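Local coordinates for protein SusD homolog (Bacteroides ovatus, PDB 4F53) that probably binds mucin O-glycans at the cell surface as a SusD-family outer-membrane lipoprotein with a TPR-like helical fold, at residues 478-483 with 493-498; 498-501 with 505-508. All coordinates share one frame; numbering follows the deposited sequence. Where two conformers were deposited one is given.

Helix 489-502 serves two contacts in turn, a worked example of one helix packed on the chain that leads into it and on the chain that leaves it. Interaction 1 sets the middle of the helix against the ring of Tyr480, and interaction 2 sets its last turn against the loop that follows. Their centres lie about 10 Å apart; apart from the shared Thr498 the two do not touch. The first is buried and made by van der Waals contact, the second lies at the surface and is bridged by water. Both centres are 22 to 23 Å from the centre of the chain. Neither contact includes a calcium ion, and no glycan is bound in this structure.

Interaction 1: 478-483 with 493-498; sequences MPYPTD and EAAVAT
Ala495 opens the helix's side of the contact with its methyl group, which lies 4.0 Å from Tyr480 OH and 4.1 Å from Tyr480 CE2. The methyl comes to the phenol end of the ring obliquely. One residue on, Val496 presents a single branch: CG2 meets the ring at its edge, in the ring plane, 3.8 Å from Tyr480 CD2 and 3.9 Å from Tyr480 CE2. With CG1 anti to the backbone N (chi1 175°), this branch is left beside that nitrogen, where it can reach the tyrosine. The side chains of Tyr480 and Val496 run past one another in opposite directions, touching where CG2 meets the ring edge. The contact is van der Waals in kind; the Tyr480 hydroxyl is hydrogen-bonded to Pro133 O, outside the two segments. A leucine in place of Tyr480 would probably leave that carbonyl without its phenol partner and open a gap beside Ala495 CB. This is an aromatic side chain from a loop laid against a helix, in a family whose fold is largely helical. The rings of Tyr480 and Tyr149 form an edge-to-face (T-shaped) pair, and Arg477 makes a cation-pi contact with Tyr480. The Tyr480 ring thus lies between helix 489-502 and a loop whose neighbouring residues, Met478 and Pro481, pack on helices 44-58, 82-106 and 110-131.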
HETATM    1  N   MSE A 478      -4.623  -7.740 -10.498  1.00 31.01           N
HETATM    2  CA  MSE A 478      -6.046  -7.982 -10.625  1.00 30.45           C
HETATM    3  C   MSE A 478      -6.353  -8.116 -12.096  1.00 36.17           C
HETATM    4  O   MSE A 478      -5.736  -7.405 -12.902  1.00 33.34           O
HETATM    5  CB  MSE A 478      -6.874  -6.846  -9.979  1.00 31.45           C
HETATM    6  CG  MSE A 478      -6.781  -6.833  -8.457  1.00 35.93           C
HETATM    7 SE   MSE A 478      -7.691  -8.321  -7.602  0.75 43.84          SE
HETATM    8  CE  MSE A 478      -9.538  -7.985  -8.179  1.00 42.22           C
ATOM      9  N   PRO A 479      -7.288  -9.022 -12.481  1.00 36.28           N
ATOM     10  CA  PRO A 479      -7.669  -9.105 -13.895  1.00 37.18           C
ATOM     11  C   PRO A 479      -8.587  -7.946 -14.268  1.00 43.93           C
ATOM     12  O   PRO A 479      -9.260  -7.394 -13.398  1.00 43.37           O
ATOM     13  CB  PRO A 479      -8.382 -10.452 -13.986  1.00 39.90           C
ATOM     14  CG  PRO A 479      -8.961 -10.675 -12.629  1.00 43.58           C
ATOM     15  CD  PRO A 479      -8.115  -9.921 -11.636  1.00 38.02           C
ATOM     16  N   TYR A 480      -8.619  -7.566 -15.546  1.00 43.49           N
ATOM     17  CA  TYR A 480      -9.486  -6.477 -16.001  1.00 43.84           C
ATOM     18  C   TYR A 480     -10.955  -6.838 -15.810  1.00 50.15           C
ATOM     19  O   TYR A 480     -11.324  -7.987 -16.066  1.00 51.89           O
ATOM     20  CB  TYR A 480      -9.221  -6.130 -17.488  1.00 44.89           C
ATOM     21  CG  TYR A 480      -7.829  -5.598 -17.753  1.00 44.06           C
ATOM     22  CD1 TYR A 480      -7.351  -4.474 -17.081  1.00 43.53           C
ATOM     23  CD2 TYR A 480      -7.006  -6.185 -18.712  1.00 45.14           C
ATOM     24  CE1 TYR A 480      -6.075  -3.977 -17.325  1.00 42.56           C
ATOM     25  CE2 TYR A 480      -5.727  -5.693 -18.964  1.00 44.89           C
ATOM     26  CZ  TYR A 480      -5.263  -4.597 -18.254  1.00 46.48           C
ATOM     27  OH  TYR A 480      -4.012  -4.091 -18.482  1.00 44.03           O
ATOM     28  N   PRO A 481     -11.814  -5.890 -15.363  1.00 46.43           N
ATOM     29  CA  PRO A 481     -13.258  -6.201 -15.232  1.00 46.28           C
ATOM     30  C   PRO A 481     -13.857  -6.697 -16.563  1.00 53.77           C
ATOM     31  O   PRO A 481     -13.532  -6.157 -17.632  1.00 52.54           O
ATOM     32  CB  PRO A 481     -13.874  -4.868 -14.792  1.00 47.46           C
ATOM     33  CG  PRO A 481     -12.742  -4.109 -14.156  1.00 50.92           C
ATOM     34  CD  PRO A 481     -11.527  -4.490 -14.982  1.00 46.92           C
ATOM     35  N   THR A 482     -14.727  -7.748 -16.491  1.00 53.73           N
ATOM     36  CA  THR A 482     -15.384  -8.384 -17.639  0.50 56.16           C
ATOM     37  C   THR A 482     -16.163  -7.352 -18.484  1.00 60.63           C
ATOM     38  O   THR A 482     -16.219  -7.485 -19.703  1.00 62.47           O
ATOM     39  CB  THR A 482     -16.281  -9.567 -17.175  0.50 70.07           C
ATOM     40  OG1 THR A 482     -16.997 -10.095 -18.290  0.50 75.36           O
ATOM     41  CG2 THR A 482     -17.262  -9.197 -16.048  0.50 69.86           C
ATOM     42  N   ASP A 483     -16.748  -6.324 -17.835  1.00 56.49           N
ATOM     43  CA  ASP A 483     -17.545  -5.263 -18.473  1.00 58.25           C
ATOM     44  C   ASP A 483     -16.724  -4.410 -19.412  1.00 60.23           C
ATOM     45  O   ASP A 483     -17.282  -3.842 -20.354  1.00 61.97           O
ATOM     46  CB  ASP A 483     -18.193  -4.343 -17.415  1.00 60.72           C
ATOM     47  CG  ASP A 483     -19.483  -4.855 -16.789  1.00 79.47           C
ATOM     48  OD1 ASP A 483     -20.227  -5.593 -17.475  1.00 81.93           O
ATOM     49  OD2 ASP A 483     -19.780  -4.466 -15.628  1.00 86.85           O
ATOM     50  N   GLU A 493      -8.375  -5.838 -25.316  1.00 51.23           N
ATOM     51  CA  GLU A 493      -7.682  -6.975 -25.925  1.00 51.36           C
ATOM     52  C   GLU A 493      -6.262  -6.607 -26.307  1.00 54.95           C
ATOM     53  O   GLU A 493      -5.377  -7.446 -26.178  1.00 54.90           O
ATOM     54  CB  GLU A 493      -8.452  -7.514 -27.122  1.00 54.70           C
ATOM     55  CG  GLU A 493      -9.639  -8.336 -26.645  1.00 68.82           C
ATOM     56  CD  GLU A 493     -10.467  -9.063 -27.684  1.00 92.18           C
ATOM     57  OE1 GLU A 493     -10.054  -9.114 -28.870  1.00 73.46           O
ATOM     58  OE2 GLU A 493     -11.512  -9.630 -27.290  1.00 87.14           O
ATOM     59  N   ALA A 494      -6.037  -5.348 -26.715  1.00 51.41           N
ATOM     60  CA  ALA A 494      -4.719  -4.837 -27.031  1.00 51.77           C
ATOM     61  C   ALA A 494      -3.917  -4.677 -25.720  1.00 53.96           C
ATOM     62  O   ALA A 494      -2.721  -4.982 -25.690  1.00 55.26           O
ATOM     63  CB  ALA A 494      -4.830  -3.518 -27.793  1.00 53.48           C
ATOM     64  N   ALA A 495      -4.593  -4.275 -24.633  1.00 47.05           N
ATOM     65  CA  ALA A 495      -4.000  -4.124 -23.290  1.00 43.48           C
ATOM     66  C   ALA A 495      -3.501  -5.457 -22.736  1.00 46.14           C
ATOM     67  O   ALA A 495      -2.455  -5.498 -22.099  1.00 43.19           O
ATOM     68  CB  ALA A 495      -5.017  -3.541 -22.336  1.00 42.97           C
ATOM     69  N   VAL A 496      -4.256  -6.550 -22.977  1.00 45.71           N
ATOM     70  CA  VAL A 496      -3.879  -7.901 -22.530  1.00 45.39           C
ATOM     71  C   VAL A 496      -2.654  -8.344 -23.355  1.00 49.13           C
ATOM     72  O   VAL A 496      -1.738  -8.959 -22.811  1.00 48.28           O
ATOM     73  CB  VAL A 496      -5.067  -8.901 -22.598  1.00 49.43           C
ATOM     74  CG1 VAL A 496      -4.632 -10.314 -22.244  1.00 48.71           C
ATOM     75  CG2 VAL A 496      -6.181  -8.459 -21.668  1.00 48.62           C
ATOM     76  N   ALA A 497      -2.607  -7.943 -24.635  1.00 46.56           N
ATOM     77  CA  ALA A 497      -1.475  -8.229 -25.500  1.00 46.46           C
ATOM     78  C   ALA A 497      -0.240  -7.444 -25.019  1.00 49.73           C
ATOM     79  O   ALA A 497       0.853  -8.007 -24.965  1.00 49.35           O
ATOM     80  CB  ALA A 497      -1.815  -7.892 -26.936  1.00 48.68           C
ATOM     81  N   THR A 498      -0.427  -6.175 -24.595  1.00 46.01           N
ATOM     82  CA  THR A 498       0.652  -5.320 -24.057  1.00 44.06           C
ATOM     83  C   THR A 498       1.158  -5.900 -22.717  1.00 45.77           C
ATOM     84  O   THR A 498       2.373  -5.955 -22.491  1.00 44.78           O
ATOM     85  CB  THR A 498       0.143  -3.872 -23.892  1.00 49.24           C
ATOM     86  OG1 THR A 498      -0.242  -3.350 -25.160  1.00 54.35           O
ATOM     87  CG2 THR A 498       1.167  -2.956 -23.278  1.00 40.89           C
TER

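Interaction 2: 498-501 with 505-508; sequences TLTQ and TKRG
Lys506 and Thr500 carry the direct packing, their side chains crossing at about a right angle. The aliphatic part of the lysine passes Thr500, CD and CE each lying 4.1 Å from Thr500 CG2, while Lys506 CE comes within 3.2 Å of Thr500 O. A bend at the last torsion (chi4 59°) turns the ammonium group back toward the helix end, where Ser503 O accepts a hydrogen bond from it. Deeper in, Leu499 CD2 touches Gly508 O at 3.9 Å. This is the C-terminal end of a helix with the chain folding back beside it, and Gly508 has a positive phi (76°), which glycine readily adopts.

Two waters bridge the segments. One molecule accepts from Gly508 N at 2.8 Å and is hydrogen-bonded to Thr500 OG1, which also bonds to Val496 O one turn back. A second donates to Gln501 O at 2.7 Å and accepts from Lys506 NZ. Within the loop, Arg507 NH1 bonds to Lys506 O at 2.9 Å. The acceptor lies nearly in the guanidinium plane, whereas the donor stands well above the carbonyl plane (63° out of it), and Thr505 CG2 sits over the centre of one guanidinium face.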
ATOM      1  N   THR A 498      -0.427  -6.175 -24.595  1.00 46.01           N
ATOM      2  CA  THR A 498       0.652  -5.320 -24.057  1.00 44.06           C
ATOM      3  C   THR A 498       1.158  -5.900 -22.717  1.00 45.77           C
ATOM      4  O   THR A 498       2.373  -5.955 -22.491  1.00 44.78           O
ATOM      5  CB  THR A 498       0.143  -3.872 -23.892  1.00 49.24           C
ATOM      6  OG1 THR A 498      -0.242  -3.350 -25.160  1.00 54.35           O
ATOM      7  CG2 THR A 498       1.167  -2.956 -23.278  1.00 40.89           C
ATOM      8  N   LEU A 499       0.220  -6.322 -21.843  1.00 41.81           N
ATOM      9  CA  LEU A 499       0.504  -6.917 -20.529  1.00 40.36           C
ATOM     10  C   LEU A 499       1.409  -8.142 -20.686  1.00 43.94           C
ATOM     11  O   LEU A 499       2.387  -8.277 -19.956  1.00 42.68           O
ATOM     12  CB  LEU A 499      -0.825  -7.300 -19.823  1.00 40.16           C
ATOM     13  CG  LEU A 499      -0.756  -8.152 -18.533  1.00 41.97           C
ATOM     14  CD1 LEU A 499      -0.298  -7.324 -17.319  1.00 39.45           C
ATOM     15  CD2 LEU A 499      -2.068  -8.836 -18.262  1.00 40.78           C
ATOM     16  N   THR A 500       1.074  -9.010 -21.631  1.00 42.53           N
ATOM     17  CA  THR A 500       1.798 -10.241 -21.948  1.00 43.67           C
ATOM     18  C   THR A 500       3.197  -9.911 -22.463  1.00 48.82           C
ATOM     19  O   THR A 500       4.169 -10.452 -21.924  1.00 48.65           O
ATOM     20  CB  THR A 500       0.973 -11.069 -22.945  1.00 45.21           C
ATOM     21  OG1 THR A 500      -0.168 -11.544 -22.232  1.00 49.11           O
ATOM     22  CG2 THR A 500       1.755 -12.255 -23.545  1.00 36.22           C
ATOM     23  N   GLN A 501       3.299  -8.988 -23.446  1.00 45.32           N
ATOM     24  CA  GLN A 501       4.567  -8.586 -24.053  1.00 45.21           C
ATOM     25  C   GLN A 501       5.532  -7.978 -23.004  1.00 46.01           C
ATOM     26  O   GLN A 501       6.716  -8.296 -23.047  1.00 45.45           O
ATOM     27  CB  GLN A 501       4.323  -7.639 -25.254  1.00 48.19           C
ATOM     28  CG  GLN A 501       5.589  -7.183 -26.007  1.00 69.64           C
ATOM     29  CD  GLN A 501       6.249  -5.967 -25.368  1.00 89.78           C
ATOM     30  OE1 GLN A 501       5.599  -4.938 -25.082  1.00 85.46           O
ATOM     31  NE2 GLN A 501       7.551  -6.071 -25.097  1.00 78.55           N
ATOM     32  N   THR A 505       6.442 -13.228 -16.581  1.00 35.58           N
ATOM     33  CA  THR A 505       5.635 -14.345 -16.066  1.00 35.30           C
ATOM     34  C   THR A 505       4.249 -14.202 -16.718  1.00 37.56           C
ATOM     35  O   THR A 505       3.315 -13.677 -16.115  1.00 34.06           O
ATOM     36  CB  THR A 505       5.615 -14.391 -14.533  1.00 37.49           C
ATOM     37  OG1 THR A 505       6.931 -14.218 -14.009  1.00 38.26           O
ATOM     38  CG2 THR A 505       4.968 -15.671 -13.983  1.00 31.95           C
ATOM     39  N   LYS A 506       4.167 -14.608 -17.991  1.00 36.84           N
ATOM     40  CA  LYS A 506       2.993 -14.529 -18.849  1.00 39.41           C
ATOM     41  C   LYS A 506       1.951 -15.605 -18.465  1.00 45.46           C
ATOM     42  O   LYS A 506       2.193 -16.795 -18.687  1.00 45.55           O
ATOM     43  CB  LYS A 506       3.403 -14.687 -20.322  1.00 41.78           C
ATOM     44  CG  LYS A 506       4.464 -13.707 -20.779  1.00 44.77           C
ATOM     45  CD  LYS A 506       5.037 -14.187 -22.142  1.00 44.21           C
ATOM     46  CE  LYS A 506       5.692 -13.103 -22.964  1.00 42.76           C
ATOM     47  NZ  LYS A 506       6.825 -12.463 -22.251  1.00 50.77           N
ATOM     48  N   ARG A 507       0.818 -15.174 -17.853  1.00 41.35           N
ATOM     49  CA  ARG A 507      -0.242 -16.076 -17.384  1.00 41.84           C
ATOM     50  C   ARG A 507      -1.656 -15.599 -17.796  1.00 46.41           C
ATOM     51  O   ARG A 507      -2.638 -15.995 -17.169  1.00 46.99           O
ATOM     52  CB  ARG A 507      -0.162 -16.239 -15.840  1.00 36.41           C
ATOM     53  CG  ARG A 507       1.150 -16.805 -15.294  1.00 36.90           C
ATOM     54  CD  ARG A 507       1.394 -18.242 -15.748  1.00 42.52           C
ATOM     55  NE  ARG A 507       2.602 -18.806 -15.147  1.00 44.09           N
ATOM     56  CZ  ARG A 507       3.829 -18.682 -15.635  1.00 49.34           C
ATOM     57  NH1 ARG A 507       4.044 -17.998 -16.751  1.00 38.57           N
ATOM     58  NH2 ARG A 507       4.853 -19.240 -15.010  1.00 39.71           N
ATOM     59  N   GLY A 508      -1.733 -14.776 -18.846  1.00 42.78           N
ATOM     60  CA  GLY A 508      -2.985 -14.231 -19.374  1.00 43.14           C
ATOM     61  C   GLY A 508      -3.531 -13.109 -18.520  1.00 46.35           C
ATOM     62  O   GLY A 508      -2.844 -12.621 -17.600  1.00 42.40           O
TER
HETATM   63  O   HOH W   1       0.173 -13.681 -20.615  1.00 49.20           O
HETATM   64  O   HOH W   2       7.771 -10.413 -24.372  1.00 56.53           O